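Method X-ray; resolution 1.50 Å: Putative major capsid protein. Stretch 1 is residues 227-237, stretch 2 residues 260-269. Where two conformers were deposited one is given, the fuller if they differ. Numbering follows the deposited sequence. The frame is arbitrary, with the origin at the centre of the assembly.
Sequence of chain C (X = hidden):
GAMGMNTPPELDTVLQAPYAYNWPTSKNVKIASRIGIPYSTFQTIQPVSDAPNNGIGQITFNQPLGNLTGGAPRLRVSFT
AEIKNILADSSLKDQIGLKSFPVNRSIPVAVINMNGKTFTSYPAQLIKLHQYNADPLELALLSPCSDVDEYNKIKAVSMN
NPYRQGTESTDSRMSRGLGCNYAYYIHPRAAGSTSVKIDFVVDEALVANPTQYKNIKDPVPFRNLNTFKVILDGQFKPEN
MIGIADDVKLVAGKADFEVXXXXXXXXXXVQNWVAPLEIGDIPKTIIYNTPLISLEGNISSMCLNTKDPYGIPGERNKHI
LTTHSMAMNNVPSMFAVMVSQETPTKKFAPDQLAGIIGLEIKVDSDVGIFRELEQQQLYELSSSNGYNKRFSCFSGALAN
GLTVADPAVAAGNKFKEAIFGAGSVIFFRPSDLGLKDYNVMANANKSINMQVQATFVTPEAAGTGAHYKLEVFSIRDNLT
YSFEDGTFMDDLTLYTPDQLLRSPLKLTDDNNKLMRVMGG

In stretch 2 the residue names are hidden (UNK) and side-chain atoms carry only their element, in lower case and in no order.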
ATOM      1  N   THR C 227     -18.816  37.321  -4.065  1.00 14.27           N
ATOM      2  CA  THR C 227     -19.854  36.551  -4.733  1.00 14.15           C
ATOM      3  C   THR C 227     -19.364  35.106  -4.780  1.00 13.08           C
ATOM      4  O   THR C 227     -18.236  34.864  -5.214  1.00 13.89           O
ATOM      5  CB  THR C 227     -20.104  37.047  -6.163  1.00 15.44           C
ATOM      6  OG1 THR C 227     -20.463  38.438  -6.114  1.00 16.38           O
ATOM      7  CG2 THR C 227     -21.214  36.286  -6.836  1.00 15.81           C
ATOM      8  N   PHE C 228     -20.205  34.186  -4.325  1.00 13.00           N
ATOM      9  CA  PHE C 228     -19.841  32.755  -4.362  1.00 12.80           C
ATOM     10  C   PHE C 228     -21.105  31.956  -4.606  1.00 12.32           C
ATOM     11  O   PHE C 228     -21.956  31.844  -3.744  1.00 13.19           O
ATOM     12  CB  PHE C 228     -19.144  32.356  -3.066  1.00 13.37           C
ATOM     13  CG  PHE C 228     -18.648  30.911  -3.024  1.00 13.08           C
ATOM     14  CD1 PHE C 228     -18.103  30.289  -4.165  1.00 13.62           C
ATOM     15  CD2 PHE C 228     -18.689  30.209  -1.837  1.00 14.31           C
ATOM     16  CE1 PHE C 228     -17.650  28.971  -4.100  1.00 13.90           C
ATOM     17  CE2 PHE C 228     -18.226  28.886  -1.776  1.00 14.45           C
ATOM     18  CZ  PHE C 228     -17.702  28.290  -2.909  1.00 14.10           C
ATOM     19  N   LYS C 229     -21.246  31.456  -5.825  1.00 12.93           N
ATOM     20  CA  LYS C 229     -22.401  30.626  -6.163  1.00 13.15           C
ATOM     21  C   LYS C 229     -21.915  29.304  -6.723  1.00 12.99           C
ATOM     22  O   LYS C 229     -20.947  29.280  -7.477  1.00 13.90           O
ATOM     23  CB  LYS C 229     -23.336  31.288  -7.189  1.00 15.12           C
ATOM     24  CG  LYS C 229     -23.744  32.695  -6.809  1.00 16.56           C
ATOM     25  CD  LYS C 229     -24.653  33.314  -7.879  1.00 18.64           C
ATOM     26  CE  LYS C 229     -24.697  34.814  -7.738  1.00 21.35           C
ATOM     27  NZ  LYS C 229     -25.666  35.390  -8.703  1.00 23.67           N
ATOM     28  N   VAL C 230     -22.612  28.239  -6.354  1.00 12.96           N
ATOM     29  CA  VAL C 230     -22.319  26.896  -6.880  1.00 13.35           C
ATOM     30  C   VAL C 230     -23.665  26.388  -7.370  1.00 12.82           C
ATOM     31  O   VAL C 230     -24.568  26.143  -6.567  1.00 13.21           O
ATOM     32  CB  VAL C 230     -21.692  25.980  -5.825  1.00 12.91           C
ATOM     33  CG1 VAL C 230     -21.545  24.551  -6.340  1.00 12.92           C
ATOM     34  CG2 VAL C 230     -20.331  26.541  -5.398  1.00 13.17           C
ATOM     35  N   ILE C 231     -23.762  26.224  -8.685  1.00 13.02           N
ATOM     36  CA  ILE C 231     -25.023  25.855  -9.344  1.00 13.67           C
ATOM     37  C   ILE C 231     -24.858  24.468  -9.957  1.00 12.62           C
ATOM     38  O   ILE C 231     -23.988  24.277 -10.826  1.00 13.93           O
ATOM     39  CB  ILE C 231     -25.394  26.882 -10.417  1.00 15.12           C
ATOM     40  CG1 ILE C 231     -25.485  28.290  -9.815  1.00 16.33           C
ATOM     41  CG2 ILE C 231     -26.732  26.530 -11.081  1.00 15.69           C
ATOM     42  CD1 ILE C 231     -25.198  29.390 -10.820  1.00 19.53           C
ATOM     43  N   LEU C 232     -25.689  23.535  -9.504  1.00 12.51           N
ATOM     44  CA  LEU C 232     -25.558  22.109  -9.916  1.00 12.22           C
ATOM     45  C   LEU C 232     -26.774  21.669 -10.718  1.00 12.51           C
ATOM     46  O   LEU C 232     -27.917  21.947 -10.344  1.00 12.95           O
ATOM     47  CB  LEU C 232     -25.461  21.216  -8.695  1.00 12.90           C
ATOM     48  CG  LEU C 232     -24.417  21.599  -7.650  1.00 13.06           C
ATOM     49  CD1 LEU C 232     -24.524  20.678  -6.442  1.00 14.13           C
ATOM     50  CD2 LEU C 232     -23.028  21.566  -8.246  1.00 13.62           C
ATOM     51  N   ASP C 233     -26.517  20.935 -11.806  1.00 12.40           N
ATOM     52  CA  ASP C 233     -27.579  20.155 -12.465  1.00 12.61           C
ATOM     53  C   ASP C 233     -27.699  18.873 -11.641  1.00 12.82           C
ATOM     54  O   ASP C 233     -26.909  17.932 -11.846  1.00 13.02           O
ATOM     55  CB  ASP C 233     -27.210  19.881 -13.919  1.00 12.66           C
ATOM     56  CG  ASP C 233     -28.149  18.911 -14.627  1.00 13.89           C
ATOM     57  OD1 ASP C 233     -29.235  18.615 -14.138  1.00 15.49           O
ATOM     58  OD2 ASP C 233     -27.721  18.474 -15.726  1.00 16.29           O
ATOM     59  N   GLY C 234     -28.596  18.852 -10.680  1.00 12.32           N
ATOM     60  CA  GLY C 234     -28.739  17.720  -9.769  1.00 12.75           C
ATOM     61  C   GLY C 234     -29.368  16.510 -10.433  1.00 13.85           C
ATOM     62  O   GLY C 234     -30.503  16.574 -10.908  1.00 13.64           O
ATOM     63  N   GLN C 235     -28.617  15.414 -10.532  1.00 13.39           N
ATOM     64  CA  GLN C 235     -29.115  14.152 -11.061  1.00 14.49           C
ATOM     65  C   GLN C 235     -28.804  13.033 -10.073  1.00 13.34           C
ATOM     66  O   GLN C 235     -28.215  12.006 -10.461  1.00 13.07           O
ATOM     67  CB  GLN C 235     -28.541  13.861 -12.451  1.00 15.46           C
ATOM     68  CG  GLN C 235     -28.918  14.863 -13.515  1.00 17.36           C
ATOM     69  CD  GLN C 235     -30.395  14.806 -13.863  1.00 20.40           C
ATOM     70  OE1 GLN C 235     -31.042  13.755 -13.757  1.00 23.62           O
ATOM     71  NE2 GLN C 235     -30.949  15.959 -14.238  1.00 21.36           N
ATOM     72  N   PHE C 236     -29.193  13.236  -8.827  1.00 12.73           N
ATOM     73  CA  PHE C 236     -28.975  12.306  -7.681  1.00 13.33           C
ATOM     74  C   PHE C 236     -30.077  11.258  -7.717  1.00 15.12           C
ATOM     75  O   PHE C 236     -30.947  11.195  -6.832  1.00 16.66           O
ATOM     76  CB  PHE C 236     -28.938  13.049  -6.367  1.00 13.46           C
ATOM     77  CG  PHE C 236     -27.840  14.058  -6.295  1.00 12.93           C
ATOM     78  CD1 PHE C 236     -28.006  15.378  -6.711  1.00 13.55           C
ATOM     79  CD2 PHE C 236     -26.580  13.684  -5.814  1.00 13.30           C
ATOM     80  CE1 PHE C 236     -26.990  16.293  -6.632  1.00 14.26           C
ATOM     81  CE2 PHE C 236     -25.560  14.616  -5.751  1.00 13.65           C
ATOM     82  CZ  PHE C 236     -25.753  15.909  -6.137  1.00 13.83           C
ATOM     83  N   LYS C 237     -29.991  10.445  -8.743  1.00 15.94           N
ATOM     84  CA  LYS C 237     -31.003   9.454  -9.047  1.00 17.32           C
ATOM     85  C   LYS C 237     -30.392   8.084  -8.959  1.00 16.06           C
ATOM     86  O   LYS C 237     -29.176   7.951  -8.960  1.00 14.36           O
ATOM     87  CB  LYS C 237     -31.578   9.707 -10.424  1.00 19.59           C
ATOM     88  CG  LYS C 237     -30.656   9.502 -11.590  1.00 21.19           C
ATOM     89  CD  LYS C 237     -31.291  10.101 -12.831  1.00 24.94           C
ATOM     90  CE  LYS C 237     -30.533   9.675 -14.063  1.00 27.82           C
ATOM     91  NZ  LYS C 237     -30.990  10.454 -15.246  1.00 31.80           N
ATOM     92  N   UNK C 260     -36.383   4.124  -5.853  1.00 15.53           N
ATOM     93  CA  UNK C 260     -36.887   5.494  -5.661  0.50 15.77           C
ATOM     94  C   UNK C 260     -36.072   6.224  -4.602  1.00 15.35           C
ATOM     95  O   UNK C 260     -35.833   5.635  -3.566  1.00 15.18           O
ATOM     96  c   UNK C 260     -39.284   4.867  -6.217  0.50 17.90           C
ATOM     97  o   UNK C 260     -40.142   4.047  -5.858  0.50 20.98           O
ATOM     98  o   UNK C 260     -39.171   5.266  -7.387  0.50 18.80           O
ATOM     99  c   UNK C 260     -38.338   5.428  -5.172  0.50 16.28           C
ATOM    100  N   UNK C 261     -35.764   7.499  -4.827  1.00 14.43           N
ATOM    101  CA  UNK C 261     -35.089   8.374  -3.860  1.00 14.55           C
ATOM    102  C   UNK C 261     -36.118   9.308  -3.241  1.00 14.58           C
ATOM    103  O   UNK C 261     -36.924   9.929  -3.965  1.00 15.33           O
ATOM    104  c   UNK C 261     -32.187   7.347  -4.456  1.00 15.06           C
ATOM    105  c   UNK C 261     -33.008   8.300  -5.319  1.00 14.83           C
ATOM    106  c   UNK C 261     -33.269  10.156  -3.589  1.00 15.29           C
ATOM    107  c   UNK C 261     -33.999   9.210  -4.554  1.00 14.83           C
ATOM    108  N   UNK C 262     -36.085   9.388  -1.925  1.00 13.79           N
ATOM    109  CA  UNK C 262     -36.923  10.320  -1.173  1.00 14.53           C
ATOM    110  C   UNK C 262     -36.112  10.996  -0.095  1.00 14.70           C
ATOM    111  O   UNK C 262     -35.037  10.518   0.301  1.00 14.81           O
ATOM    112  o   UNK C 262     -37.744   8.620   0.401  1.00 16.51           O
ATOM    113  c   UNK C 262     -39.029   8.997  -1.637  1.00 16.99           C
ATOM    114  c   UNK C 262     -38.150   9.617  -0.552  1.00 15.44           C
ATOM    115  N   UNK C 263     -36.631  12.098   0.421  1.00 13.73           N
ATOM    116  CA  UNK C 263     -36.022  12.793   1.527  1.00 14.05           C
ATOM    117  C   UNK C 263     -34.655  13.370   1.200  1.00 13.23           C
ATOM    118  O   UNK C 263     -33.859  13.586   2.114  1.00 13.64           O
ATOM    119  N   UNK C 264     -34.395  13.620  -0.070  1.00 12.07           N
ATOM    120  CA  UNK C 264     -33.074  14.150  -0.499  1.00 12.95           C
ATOM    121  C   UNK C 264     -32.753  15.505   0.124  1.00 13.04           C
ATOM    122  O   UNK C 264     -33.577  16.424   0.115  1.00 13.45           O
ATOM    123  c   UNK C 264     -30.150  16.365  -3.278  1.00 14.26           C
ATOM    124  c   UNK C 264     -31.393  15.958  -2.810  1.00 13.34           C
ATOM    125  c   UNK C 264     -32.981  14.207  -2.006  1.00 13.03           C
ATOM    126  c   UNK C 264     -29.140  15.435  -3.414  1.00 13.35           C
ATOM    127  c   UNK C 264     -29.390  14.119  -3.137  1.00 13.74           C
ATOM    128  c   UNK C 264     -31.646  14.650  -2.510  1.00 13.56           C
ATOM    129  c   UNK C 264     -30.638  13.720  -2.667  1.00 13.86           C
ATOM    130  N   UNK C 265     -31.553  15.597   0.711  1.00 13.25           N
ATOM    131  CA  UNK C 265     -31.012  16.833   1.232  1.00 13.13           C
ATOM    132  C   UNK C 265     -29.563  16.962   0.776  1.00 12.73           C
ATOM    133  O   UNK C 265     -28.887  15.949   0.554  1.00 12.17           O
ATOM    134  c   UNK C 265     -32.459  16.779   3.334  1.00 17.46           C
ATOM    135  c   UNK C 265     -34.619  18.052   3.709  1.00 24.09           C
ATOM    136  c   UNK C 265     -31.053  16.845   2.749  1.00 15.83           C
ATOM    137  n   UNK C 265     -35.421  19.207   3.179  1.00 26.93           N
ATOM    138  c   UNK C 265     -33.232  18.052   3.066  1.00 21.09           C
ATOM    139  N   UNK C 266     -29.116  18.195   0.612  1.00 11.94           N
ATOM    140  CA  UNK C 266     -27.750  18.486   0.200  1.00 12.07           C
ATOM    141  C   UNK C 266     -27.277  19.778   0.839  1.00 13.26           C
ATOM    142  O   UNK C 266     -28.030  20.765   0.900  1.00 13.90           O
ATOM    143  c   UNK C 266     -25.928  18.498  -3.264  1.00 12.07           C
ATOM    144  c   UNK C 266     -26.128  18.619  -1.774  1.00 11.98           C
ATOM    145  c   UNK C 266     -28.474  19.592  -1.958  1.00 12.57           C
ATOM    146  c   UNK C 266     -27.612  18.504  -1.334  1.00 12.09           C
ATOM    147  N   UNK C 267     -26.055  19.751   1.379  1.00 12.41           N
ATOM    148  CA  UNK C 267     -25.382  20.942   1.900  0.50 12.78           C
ATOM    149  C   UNK C 267     -23.976  21.011   1.318  1.00 12.28           C
ATOM    150  O   UNK C 267     -23.409  19.975   0.981  1.00 12.55           O
ATOM    151  n   UNK C 267     -26.734  20.520   5.343  0.50 15.82           N
ATOM    152  c   UNK C 267     -25.305  20.871   3.425  0.50 13.56           C
ATOM    153  o   UNK C 267     -27.638  21.406   3.507  0.50 16.97           O
ATOM    154  c   UNK C 267     -26.668  20.938   4.094  0.50 14.80           C
ATOM    155  N   UNK C 268     -23.436  22.218   1.213  1.00 11.32           N
ATOM    156  CA  UNK C 268     -22.032  22.434   0.826  1.00 11.52           C
ATOM    157  C   UNK C 268     -21.258  22.739   2.074  1.00 11.63           C
ATOM    158  O   UNK C 268     -21.629  23.644   2.818  1.00 11.60           O
ATOM    159  c   UNK C 268     -20.922  26.295  -1.604  1.00 14.84           C
ATOM    160  c   UNK C 268     -20.436  23.780  -0.593  1.00 13.13           C
ATOM    161  s   UNK C 268     -20.261  24.718  -2.118  1.00 14.65           S
ATOM    162  c   UNK C 268     -21.887  23.543  -0.192  1.00 12.01           C
ATOM    163  N   UNK C 269     -20.191  21.971   2.330  1.00 11.16           N
ATOM    164  CA  UNK C 269     -19.395  22.081   3.533  1.00 11.45           C
ATOM    165  C   UNK C 269     -18.017  22.573   3.165  1.00 10.96           C
ATOM    166  O   UNK C 269     -17.363  21.969   2.288  1.00 11.07           O
ATOM    167  c   UNK C 269     -20.188  18.901   5.688  1.00 15.01           C
ATOM    168  c   UNK C 269     -21.799  20.256   4.391  1.00 14.54           C
ATOM    169  c   UNK C 269     -19.272  20.741   4.236  1.00 12.37           C
ATOM    170  c   UNK C 269     -20.448  20.264   5.095  1.00 13.61           C
TER

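Position 260 opens the stretch in a strand. Its side chain is two carbons, the second carrying two oxygens: a carboxylate, out of reach of stretch 1, with one oxygen hydrogen-bonded elsewhere in the structure. This is Asp260. At 261 four carbons fork at the first, one arm two carbons long. The CA-to-CB bond points toward stretch 1, and the inner carbon of that arm lies 3.9 Å from the backbone O of Phe236 and 4.4 Å from CA of Lys237, so this contact is with main chain. This is Ile261, and the atom is CG1.

Position 262 has one carbon bearing an oxygen and a carbon, which marks a beta-branched hydroxyl residue; it is exposed and touches nothing on stretch 1. It is Thr262. At 263 there are no side-chain atoms and phi is +65°, a value that favours glycine; the chain turns a corner at Gly263, between strands of different sheets or faces.

Position 264 carries one carbon and then a ring of six carbons, with no oxygen. A ring carbon comes within 3.4 Å of CB of Phe236. The residue is Phe264, and the atom is CE1. The two rings pair obliquely, with centroids 4.9 Å apart and planes at 34°, and Phe264 CZ sits over one face of the Phe236 ring.

At 265 four carbons run in a row to a nitrogen, out of reach of stretch 1: Lys265. At 266 four carbons again fork at the first; the terminal carbon of the longer arm lies 3.9 Å from CZ of Phe236 and 4.1 Å from CD1 of Leu232. This is Ile266, the atom is CD1, and chi1 and chi2 are both t. Position 267 has two carbons, the second bearing one oxygen and one nitrogen, an amide remote from stretch 1: Asn267.

Position 268 is unbranched: two carbons, a sulfur and a carbon. The sulfur lies 3.8 Å from CG2 of Val230 and the terminal carbon 3.7 Å from CE2 of Phe228. Among the standard residues a thioether marks methionine: Met268. At 269 four carbons fork at the second, out of reach of stretch 1: Leu269.

The contact is apolar packing without a hydrogen bond between the stretches. Strands 228-235 and 264-269 run roughly antiparallel, at 144°, with axes 10.5 Å apart at closest approach, so side chains fill the gap. From the second strand, Phe264, Ile266 and Met268 alternate inward to meet Phe228, Val230, Leu232 and Phe236, burying most of the 351 Å² shared by the two stretches.

Stretch 2 (260-269) DITGFKINML
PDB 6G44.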